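Long-range contacts in niemann-Pick type C2 protein (Camponotus japonicus, PDB 3WEB), which binds oleic acid inside an immunoglobulin-like beta-sandwich and probably carries lipid-like chemical signals in the communication of worker ants: residues Ser107-Trp112 with Cys124-Ala129; Ala53-Val58 with Phe66-Pro71; Met40-Ser45 with Cys83-Asp88. All blocks are in the same frame, centred on the assembly; numbering follows the deposited sequence.

Overall arrangement
Contacts 1 and 2 line the bound oleic acid, the first at its chain and the second mainly at its carboxylate. Their centres are 11 Å apart in one sheet, where strands 107-116 and 51-59 are neighbours: Phe56 N reaches Met111 O at 2.8 Å. Contact 3 joins strand 34-44 of the facing sheet to a loop toward one end of the sandwich, its centre 22 Å from that of contact 1 and its Phe42 side chain about 12 Å from the ligand, yet Met40 packs on Trp112 across the sandwich, CB to CH2 at 3.8 Å. Contact 2 is nested in the loop that contact 3 closes, and their nearest atoms stay about 8 Å apart.

Contact 1 of 3, residues Ser107-Trp112 with Cys124-Ala129; sequences SLEIMW and CVKFPA. With OLA (oleic acid), chain B.
Ile110 and Phe127 form the middle pair of an antiparallel beta hairpin, strands 107-116 and 121-131, in one sheet of the immunoglobulin-like sandwich. Six backbone hydrogen bonds join Leu108 to Ala129, Ile110 to Phe127 and Trp112 to Val125, each pair bonded in both directions. The side chains of these residues lie on the inward side of the sheet, where Ile110, Trp112 and Phe127 meet the lipid, those of Glu109, Met111 and Lys126 on the other.

Lys126 illustrates how a long side chain crosses such a surface. Its CB lies 4.1 Å from Met111 CG. CG, anti to the backbone N (chi1 -178°), meets Met111 CG at 3.8 Å, and the two side chains lie side by side. CD then approaches Glu109 OE2, CE comes closer to that oxygen, at 3.3 Å, and NZ completes a long salt bridge to OE2 at 3.8 Å. An alanine here would probably leave the Glu109 carboxylate without this charged mate and strip Met111 CG of its contact with Lys126 CG, only CB remaining beside it.

On the lipid side, Ile110 CB sits over one face of the Phe127 ring in a CH-pi contact, 4.2 Å from the centroid and displaced toward the rim. Trp112 turns one ring face to C8 of the oleic acid. At the bend of the ligand, C11 meets Ile110 CD1 and, 3.7 Å away, the edge of the Phe127 ring at CZ.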
loop_
_atom_site.group_PDB
_atom_site.type_symbol
_atom_site.label_atom_id
_atom_site.label_comp_id
_atom_site.label_asym_id
_atom_site.label_seq_id
_atom_site.Cartn_x
_atom_site.Cartn_y
_atom_site.Cartn_z
ATOM N N SER A 107 12.119 8.783 9.726
ATOM C CA SER A 107 12.324 7.537 8.995
ATOM C C SER A 107 11.562 6.436 9.717
ATOM O O SER A 107 11.628 6.335 10.946
ATOM C CB SER A 107 13.809 7.170 8.964
ATOM O OG SER A 107 14.588 8.193 8.372
ATOM N N LEU A 108 10.838 5.620 8.954
ATOM C CA LEU A 108 10.089 4.495 9.507
ATOM C C LEU A 108 9.833 3.428 8.449
ATOM O O LEU A 108 9.815 3.721 7.248
ATOM C CB LEU A 108 8.757 4.970 10.106
ATOM C CG LEU A 108 7.552 5.263 9.201
ATOM C CD1 LEU A 108 6.327 5.552 10.059
ATOM C CD2 LEU A 108 7.799 6.401 8.222
ATOM N N GLU A 109 9.644 2.194 8.899
ATOM C CA GLU A 109 9.172 1.141 8.012
ATOM C C GLU A 109 7.667 1.249 7.902
ATOM O O GLU A 109 6.966 1.472 8.895
ATOM C CB GLU A 109 9.531 -0.247 8.531
ATOM C CG GLU A 109 10.976 -0.664 8.316
ATOM C CD GLU A 109 11.214 -2.103 8.730
ATOM O OE1 GLU A 109 10.987 -2.430 9.916
ATOM O OE2 GLU A 109 11.615 -2.916 7.869
ATOM N N ILE A 110 7.178 1.089 6.683
ATOM C CA ILE A 110 5.755 1.144 6.411
ATOM C C ILE A 110 5.311 -0.253 6.002
ATOM O O ILE A 110 6.015 -0.935 5.252
ATOM C CB ILE A 110 5.443 2.191 5.319
ATOM C CG1 ILE A 110 5.629 3.598 5.894
ATOM C CG2 ILE A 110 4.029 2.016 4.772
ATOM C CD1 ILE A 110 5.709 4.689 4.852
ATOM N N MET A 111 4.169 -0.686 6.533
ATOM C CA MET A 111 3.549 -1.936 6.119
ATOM C C MET A 111 2.162 -1.634 5.600
ATOM O O MET A 111 1.392 -0.934 6.246
ATOM C CB MET A 111 3.469 -2.935 7.269
ATOM C CG MET A 111 4.819 -3.460 7.743
ATOM S SD MET A 111 4.654 -4.496 9.213
ATOM C CE MET A 111 3.394 -5.652 8.667
ATOM N N TRP A 112 1.852 -2.168 4.427
ATOM C CA TRP A 112 0.623 -1.819 3.737
ATOM C C TRP A 112 -0.007 -3.086 3.197
ATOM O O TRP A 112 0.635 -3.838 2.453
ATOM C CB TRP A 112 0.955 -0.828 2.617
ATOM C CG TRP A 112 -0.174 -0.438 1.715
ATOM C CD1 TRP A 112 -1.450 -0.099 2.080
ATOM C CD2 TRP A 112 -0.107 -0.283 0.292
ATOM N NE1 TRP A 112 -2.188 0.225 0.968
ATOM C CE2 TRP A 112 -1.390 0.123 -0.144
ATOM C CE3 TRP A 112 0.909 -0.464 -0.660
ATOM C CZ2 TRP A 112 -1.690 0.354 -1.495
ATOM C CZ3 TRP A 112 0.613 -0.226 -2.009
ATOM C CH2 TRP A 112 -0.682 0.174 -2.410
ATOM N N CYS A 124 0.724 -7.917 1.222
ATOM C CA CYS A 124 1.383 -7.253 2.345
ATOM C C CYS A 124 2.722 -6.747 1.842
ATOM O O CYS A 124 3.589 -7.546 1.476
ATOM C CB CYS A 124 1.597 -8.225 3.504
ATOM S SG CYS A 124 2.079 -7.440 5.059
ATOM N N VAL A 125 2.869 -5.424 1.833
ATOM C CA VAL A 125 4.064 -4.744 1.328
ATOM C C VAL A 125 4.747 -4.061 2.499
ATOM O O VAL A 125 4.087 -3.408 3.301
ATOM C CB VAL A 125 3.687 -3.668 0.284
ATOM C CG1 VAL A 125 4.930 -2.952 -0.232
ATOM C CG2 VAL A 125 2.892 -4.285 -0.871
ATOM N N LYS A 126 6.066 -4.226 2.599
ATOM C CA LYS A 126 6.845 -3.593 3.655
ATOM C C LYS A 126 8.045 -2.877 3.042
ATOM O O LYS A 126 8.786 -3.457 2.248
ATOM C CB LYS A 126 7.312 -4.642 4.661
ATOM C CG LYS A 126 8.098 -4.099 5.836
ATOM C CD LYS A 126 8.647 -5.266 6.637
ATOM C CE LYS A 126 8.986 -4.876 8.062
ATOM N NZ LYS A 126 9.672 -6.025 8.717
ATOM N N PHE A 127 8.225 -1.610 3.390
ATOM C CA PHE A 127 9.365 -0.861 2.858
ATOM C C PHE A 127 9.809 0.246 3.809
ATOM O O PHE A 127 9.002 0.732 4.619
ATOM C CB PHE A 127 9.041 -0.301 1.464
ATOM C CG PHE A 127 7.945 0.723 1.455
ATOM C CD1 PHE A 127 6.609 0.334 1.445
ATOM C CD2 PHE A 127 8.252 2.076 1.431
ATOM C CE1 PHE A 127 5.603 1.288 1.422
ATOM C CE2 PHE A 127 7.257 3.033 1.415
ATOM C CZ PHE A 127 5.928 2.635 1.412
ATOM N N PRO A 128 11.098 0.633 3.740
ATOM C CA PRO A 128 11.558 1.758 4.553
ATOM C C PRO A 128 11.257 3.098 3.876
ATOM O O PRO A 128 11.475 3.255 2.663
ATOM C CB PRO A 128 13.064 1.529 4.642
ATOM C CG PRO A 128 13.410 0.832 3.360
ATOM C CD PRO A 128 12.193 0.049 2.939
ATOM N N ALA A 129 10.757 4.059 4.650
ATOM C CA ALA A 129 10.502 5.397 4.105
ATOM C C ALA A 129 11.152 6.504 4.926
ATOM O O ALA A 129 11.436 6.336 6.113
ATOM C CB ALA A 129 9.008 5.650 3.976
HETATM C C1 OLA B . -5.912 6.906 1.953
HETATM O O1 OLA B . -6.729 5.965 1.822
HETATM O O2 OLA B . -5.916 7.677 2.940
HETATM C C2 OLA B . -4.882 7.130 0.868
HETATM C C3 OLA B . -3.472 6.898 1.406
HETATM C C4 OLA B . -2.670 5.990 0.483
HETATM C C5 OLA B . -2.351 4.656 1.145
HETATM C C6 OLA B . -1.126 3.996 0.526
HETATM C C7 OLA B . 0.014 3.966 1.536
HETATM C C8 OLA B . 1.251 3.230 1.024
HETATM C C9 OLA B . 2.084 4.126 0.128
HETATM C C10 OLA B . 3.011 4.981 0.570
HETATM C C11 OLA B . 3.351 5.161 2.033
HETATM C C12 OLA B . 3.694 6.619 2.301
HETATM C C13 OLA B . 3.052 7.104 3.595
HETATM C C14 OLA B . 3.140 8.622 3.694
HETATM C C15 OLA B . 3.078 9.086 5.144
HETATM C C16 OLA B . 1.754 9.781 5.437
HETATM C C17 OLA B . 1.952 11.283 5.610
HETATM C C18 OLA B . 0.968 11.856 6.607
#

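Contact 2 of 3, residues Ala53-Val58 with Phe66-Pro71; sequences AKAFGV and FPLKKP. With OLA (oleic acid), chain B.
Ala53 and Pro71 are joined at one end of this contact by a hydrogen bond, Ala53 N to Pro71 O, short at 2.7 Å. Toward the other end Phe66 N donates to Ala55 O at 3.0 Å; the N-H points almost straight at the oxygen (176°), although the donor stands above the carbonyl plane. A water joins the same two residues a second time, accepting from Ala55 N and donating to Phe66 O at 2.6 Å. Segment 66-71 thus leaves the strand after Phe66 and returns to it at Pro71, with a direct bond at each end and a water beside the first.

Leu68 fills the interval with apolar contacts. It directs its two methyls to different alanines, CD1 to Ala53 CB at 3.7 Å and CD2 to Ala55 CB at 3.8 Å. CD2 also packs on C5 of the oleic acid. Beyond Ala55, the Phe66 ring turns an edge to the strand, its CD2 3.4 Å from Gly57 N; a beta carbon on Gly57 would run into this ring at CE2.

Polar contacts with the ligand come from the backbone of the same loop. Lys69 N donates to oleic acid O2 at 2.8 Å and Lys70 N to O1 at 2.9 Å, one amide for each carboxylate oxygen. The head group is therefore held by consecutive main-chain N-H groups, which suggests that recognition probably rests more on the backbone of this loop than on a charged side chain.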
loop_
_atom_site.group_PDB
_atom_site.type_symbol
_atom_site.label_atom_id
_atom_site.label_comp_id
_atom_site.label_asym_id
_atom_site.label_seq_id
_atom_site.Cartn_x
_atom_site.Cartn_y
_atom_site.Cartn_z
ATOM N N ALA A 53 -8.184 -2.012 2.788
ATOM C CA ALA A 53 -6.763 -1.738 2.977
ATOM C C ALA A 53 -6.435 -1.384 4.428
ATOM O O ALA A 53 -7.271 -0.846 5.158
ATOM C CB ALA A 53 -6.293 -0.634 2.047
ATOM N N LYS A 54 -5.203 -1.701 4.819
ATOM C CA LYS A 54 -4.689 -1.455 6.163
ATOM C C LYS A 54 -3.266 -0.929 6.044
ATOM O O LYS A 54 -2.483 -1.411 5.222
ATOM C CB LYS A 54 -4.657 -2.757 6.973
ATOM C CG LYS A 54 -5.988 -3.483 7.086
ATOM C CD LYS A 54 -6.931 -2.739 8.008
ATOM C CE LYS A 54 -8.174 -3.558 8.286
ATOM N NZ LYS A 54 -9.071 -2.792 9.196
ATOM N N ALA A 55 -2.927 0.051 6.873
ATOM C CA ALA A 55 -1.567 0.575 6.903
ATOM C C ALA A 55 -1.002 0.567 8.321
ATOM O O ALA A 55 -1.742 0.711 9.299
ATOM C CB ALA A 55 -1.517 1.976 6.312
ATOM N N PHE A 56 0.313 0.387 8.412
ATOM C CA PHE A 56 1.029 0.376 9.681
ATOM C C PHE A 56 2.363 1.100 9.536
ATOM O O PHE A 56 3.006 1.028 8.490
ATOM C CB PHE A 56 1.279 -1.059 10.157
ATOM C CG PHE A 56 0.036 -1.902 10.240
ATOM C CD1 PHE A 56 -0.439 -2.588 9.122
ATOM C CD2 PHE A 56 -0.659 -2.023 11.441
ATOM C CE1 PHE A 56 -1.589 -3.366 9.201
ATOM C CE2 PHE A 56 -1.809 -2.796 11.522
ATOM C CZ PHE A 56 -2.275 -3.470 10.404
ATOM N N GLY A 57 2.766 1.803 10.593
ATOM C CA GLY A 57 4.117 2.352 10.697
ATOM C C GLY A 57 4.830 1.584 11.792
ATOM O O GLY A 57 4.271 1.385 12.868
ATOM N N VAL A 58 6.053 1.136 11.528
ATOM C CA VAL A 58 6.766 0.307 12.505
ATOM C C VAL A 58 7.520 1.162 13.524
ATOM O O VAL A 58 8.354 1.996 13.160
ATOM C CB VAL A 58 7.710 -0.722 11.835
ATOM C CG1 VAL A 58 8.484 -1.514 12.880
ATOM C CG2 VAL A 58 6.920 -1.671 10.944
ATOM N N PHE A 66 -2.268 2.737 11.424
ATOM C CA PHE A 66 -2.596 4.110 11.034
ATOM C C PHE A 66 -3.859 4.136 10.173
ATOM O O PHE A 66 -4.012 3.297 9.282
ATOM C CB PHE A 66 -1.437 4.752 10.261
ATOM C CG PHE A 66 -0.300 5.218 11.131
ATOM C CD1 PHE A 66 -0.296 6.502 11.669
ATOM C CD2 PHE A 66 0.777 4.380 11.406
ATOM C CE1 PHE A 66 0.753 6.937 12.470
ATOM C CE2 PHE A 66 1.829 4.808 12.206
ATOM C CZ PHE A 66 1.818 6.089 12.738
ATOM N N PRO A 67 -4.761 5.105 10.426
ATOM C CA PRO A 67 -6.035 5.188 9.700
ATOM C C PRO A 67 -5.871 5.628 8.245
ATOM O O PRO A 67 -5.111 6.552 7.959
ATOM C CB PRO A 67 -6.809 6.256 10.482
ATOM C CG PRO A 67 -5.748 7.128 11.060
ATOM C CD PRO A 67 -4.627 6.193 11.415
ATOM N N LEU A 68 -6.576 4.957 7.338
ATOM C CA LEU A 68 -6.626 5.380 5.944
ATOM C C LEU A 68 -7.948 6.087 5.669
ATOM O O LEU A 68 -8.963 5.788 6.301
ATOM C CB LEU A 68 -6.440 4.184 5.002
ATOM C CG LEU A 68 -5.105 3.428 5.085
ATOM C CD1 LEU A 68 -5.196 2.086 4.376
ATOM C CD2 LEU A 68 -3.956 4.253 4.523
ATOM N N LYS A 69 -7.925 7.028 4.730
ATOM C CA LYS A 69 -9.119 7.795 4.370
ATOM C C LYS A 69 -10.077 6.999 3.488
ATOM O O LYS A 69 -11.296 7.145 3.599
ATOM C CB LYS A 69 -8.737 9.103 3.673
ATOM C CG LYS A 69 -8.114 10.146 4.591
ATOM C CD LYS A 69 -7.704 11.384 3.804
ATOM C CE LYS A 69 -6.775 12.293 4.597
ATOM N NZ LYS A 69 -7.449 12.943 5.756
ATOM N N LYS A 70 -9.529 6.165 2.608
ATOM C CA LYS A 70 -10.351 5.377 1.685
ATOM C C LYS A 70 -9.946 3.896 1.663
ATOM O O LYS A 70 -9.473 3.408 0.633
ATOM C CB LYS A 70 -10.276 5.965 0.269
ATOM C CG LYS A 70 -10.654 7.440 0.172
ATOM C CD LYS A 70 -10.345 8.035 -1.193
ATOM C CE LYS A 70 -8.852 8.243 -1.403
ATOM N NZ LYS A 70 -8.550 8.947 -2.680
ATOM N N PRO A 71 -10.142 3.173 2.790
ATOM C CA PRO A 71 -9.678 1.778 2.883
ATOM C C PRO A 71 -10.464 0.787 2.032
ATOM O O PRO A 71 -9.943 -0.273 1.697
ATOM C CB PRO A 71 -9.849 1.440 4.370
ATOM C CG PRO A 71 -10.909 2.364 4.854
ATOM C CD PRO A 71 -10.790 3.622 4.041
HETATM C C1 OLA B . -5.912 6.906 1.953
HETATM O O1 OLA B . -6.729 5.965 1.822
HETATM O O2 OLA B . -5.916 7.677 2.940
HETATM C C2 OLA B . -4.882 7.130 0.868
HETATM C C3 OLA B . -3.472 6.898 1.406
HETATM C C4 OLA B . -2.670 5.990 0.483
HETATM C C5 OLA B . -2.351 4.656 1.145
HETATM C C6 OLA B . -1.126 3.996 0.526
HETATM C C7 OLA B . 0.014 3.966 1.536
HETATM C C8 OLA B . 1.251 3.230 1.024
HETATM C C9 OLA B . 2.084 4.126 0.128
HETATM C C10 OLA B . 3.011 4.981 0.570
HETATM C C11 OLA B . 3.351 5.161 2.033
HETATM C C12 OLA B . 3.694 6.619 2.301
HETATM C C13 OLA B . 3.052 7.104 3.595
HETATM C C14 OLA B . 3.140 8.622 3.694
HETATM C C15 OLA B . 3.078 9.086 5.144
HETATM C C16 OLA B . 1.754 9.781 5.437
HETATM C C17 OLA B . 1.952 11.283 5.610
HETATM C C18 OLA B . 0.968 11.856 6.607
HETATM O O HOH W 1 -5.134 1.146 8.435
#

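Contact 3 of 3, residues Met40-Ser45 with Cys83-Asp88; sequences MKFTPS and CPLKKD
Phe42 and Leu85 meet at about a right angle, the ring's CE2 4.0 Å from Leu85 CD1, which comes to it obliquely. In the plane of the ring, at its edge, lies Met40 O, and Phe114 of the other sheet makes an edge-to-face contact with the Phe42 ring. Phe42 CG stands between the backbone N and the carbonyl carbon (chi1 72°), a crowded position that starts the ring toward the loop. The second ring is that of Pro44, whose CG touches Leu85 CB at 3.9 Å and Lys86 O at 3.6 Å.

Beyond these apolar groups the contact becomes polar. Asp88 N donates to Pro44 O at 2.9 Å, nearly along the C=O axis, while Thr43 CG2 packs against the Asp88 backbone, 3.5 Å from its C atom. Lys87 has an extended chain until its last torsion (chi4 75°) bends NZ back to Ser45 O, 3.0 Å away; its CG passes the same oxygen at 3.4 Å. The backbone N of Lys87 is held by Asp47 OD1.

The contact is structural and lies toward one end of the fold, the oleic acid about 12 Å from the Phe42 side chain. It joins the end of strand 34-44 to the connection, tied by the Cys74-Cys83 disulfide, that leads from strand 62-66 in one sheet to strand 91-99 in the other, in the immunoglobulin-like beta-sandwich of this ML-domain protein.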
loop_
_atom_site.group_PDB
_atom_site.type_symbol
_atom_site.label_atom_id
_atom_site.label_comp_id
_atom_site.label_asym_id
_atom_site.label_seq_id
_atom_site.Cartn_x
_atom_site.Cartn_y
_atom_site.Cartn_z
ATOM N N MET A 40 0.148 -0.043 -7.298
ATOM C CA MET A 40 0.498 -1.438 -7.006
ATOM C C MET A 40 -0.132 -2.368 -8.028
ATOM O O MET A 40 -1.341 -2.314 -8.234
ATOM C CB MET A 40 0.038 -1.849 -5.601
ATOM C CG MET A 40 0.108 -3.356 -5.364
ATOM S SD MET A 40 -0.123 -3.886 -3.649
ATOM C CE MET A 40 -1.861 -3.536 -3.431
ATOM N N LYS A 41 0.696 -3.202 -8.662
ATOM C CA LYS A 41 0.206 -4.292 -9.512
ATOM C C LYS A 41 0.140 -5.559 -8.684
ATOM O O LYS A 41 1.141 -5.979 -8.094
ATOM C CB LYS A 41 1.119 -4.514 -10.715
ATOM C CG LYS A 41 1.282 -3.287 -11.597
ATOM C CD LYS A 41 2.296 -3.563 -12.691
ATOM C CE LYS A 41 2.687 -2.283 -13.405
ATOM N NZ LYS A 41 3.646 -2.577 -14.506
ATOM N N PHE A 42 -1.051 -6.144 -8.619
ATOM C CA PHE A 42 -1.262 -7.309 -7.771
ATOM C C PHE A 42 -2.242 -8.311 -8.374
ATOM O O PHE A 42 -3.033 -7.977 -9.260
ATOM C CB PHE A 42 -1.677 -6.885 -6.350
ATOM C CG PHE A 42 -3.080 -6.346 -6.243
ATOM C CD1 PHE A 42 -3.394 -5.062 -6.702
ATOM C CD2 PHE A 42 -4.084 -7.111 -5.658
ATOM C CE1 PHE A 42 -4.684 -4.558 -6.593
ATOM C CE2 PHE A 42 -5.376 -6.610 -5.537
ATOM C CZ PHE A 42 -5.679 -5.340 -6.014
ATOM N N THR A 43 -2.174 -9.531 -7.863
ATOM C CA THR A 43 -2.980 -10.638 -8.350
ATOM C C THR A 43 -3.543 -11.452 -7.179
ATOM O O THR A 43 -2.772 -12.072 -6.439
ATOM C CB THR A 43 -2.142 -11.597 -9.227
ATOM O OG1 THR A 43 -1.450 -10.861 -10.246
ATOM C CG2 THR A 43 -3.034 -12.635 -9.884
ATOM N N PRO A 44 -4.881 -11.471 -7.024
ATOM C CA PRO A 44 -5.494 -12.359 -6.025
ATOM C C PRO A 44 -5.447 -13.807 -6.522
ATOM O O PRO A 44 -5.522 -14.048 -7.738
ATOM C CB PRO A 44 -6.946 -11.863 -5.955
ATOM C CG PRO A 44 -7.217 -11.291 -7.319
ATOM C CD PRO A 44 -5.892 -10.765 -7.839
ATOM N N SER A 45 -5.308 -14.764 -5.605
ATOM C CA SER A 45 -5.259 -16.178 -5.988
ATOM C C SER A 45 -6.635 -16.833 -5.856
ATOM O O SER A 45 -6.801 -18.023 -6.160
ATOM C CB SER A 45 -4.222 -16.934 -5.157
ATOM O OG SER A 45 -4.490 -16.804 -3.773
ATOM N N CYS A 83 -14.430 -4.251 -7.891
ATOM C CA CYS A 83 -14.801 -5.570 -7.391
ATOM C C CYS A 83 -16.016 -6.119 -8.160
ATOM O O CYS A 83 -16.799 -5.344 -8.704
ATOM C CB CYS A 83 -15.130 -5.472 -5.899
ATOM S SG CYS A 83 -13.695 -5.581 -4.800
ATOM N N PRO A 84 -16.177 -7.455 -8.213
ATOM C CA PRO A 84 -15.301 -8.472 -7.622
ATOM C C PRO A 84 -13.998 -8.663 -8.402
ATOM O O PRO A 84 -13.962 -8.470 -9.622
ATOM C CB PRO A 84 -16.159 -9.738 -7.671
ATOM C CG PRO A 84 -17.055 -9.540 -8.841
ATOM C CD PRO A 84 -17.341 -8.063 -8.894
ATOM N N LEU A 85 -12.937 -9.034 -7.692
ATOM C CA LEU A 85 -11.660 -9.339 -8.327
ATOM C C LEU A 85 -11.680 -10.773 -8.798
ATOM O O LEU A 85 -12.099 -11.678 -8.065
ATOM C CB LEU A 85 -10.495 -9.142 -7.353
ATOM C CG LEU A 85 -10.449 -7.892 -6.466
ATOM C CD1 LEU A 85 -9.145 -7.877 -5.671
ATOM C CD2 LEU A 85 -10.613 -6.607 -7.266
ATOM N N LYS A 86 -11.249 -10.974 -10.035
ATOM C CA LYS A 86 -11.167 -12.314 -10.594
ATOM C C LYS A 86 -9.858 -12.997 -10.215
ATOM O O LYS A 86 -8.772 -12.420 -10.329
ATOM C CB LYS A 86 -11.301 -12.269 -12.115
ATOM C CG LYS A 86 -12.625 -11.729 -12.629
ATOM C CD LYS A 86 -12.611 -11.809 -14.141
ATOM C CE LYS A 86 -13.983 -11.550 -14.734
ATOM N NZ LYS A 86 -13.819 -11.340 -16.193
ATOM N N LYS A 87 -9.981 -14.248 -9.786
ATOM C CA LYS A 87 -8.848 -15.122 -9.518
ATOM C C LYS A 87 -7.813 -15.062 -10.653
ATOM O O LYS A 87 -8.180 -15.107 -11.832
ATOM C CB LYS A 87 -9.389 -16.550 -9.352
ATOM C CG LYS A 87 -8.354 -17.643 -9.198
ATOM C CD LYS A 87 -9.022 -19.000 -9.324
ATOM C CE LYS A 87 -7.994 -20.109 -9.292
ATOM N NZ LYS A 87 -7.489 -20.310 -7.908
ATOM N N ASP A 88 -6.538 -14.919 -10.283
ATOM C CA ASP A 88 -5.394 -15.053 -11.203
ATOM C C ASP A 88 -5.224 -13.946 -12.237
ATOM O O ASP A 88 -4.403 -14.066 -13.151
ATOM C CB ASP A 88 -5.411 -16.420 -11.909
ATOM C CG ASP A 88 -5.219 -17.571 -10.951
ATOM O OD1 ASP A 88 -4.626 -17.359 -9.880
ATOM O OD2 ASP A 88 -5.653 -18.696 -11.270
#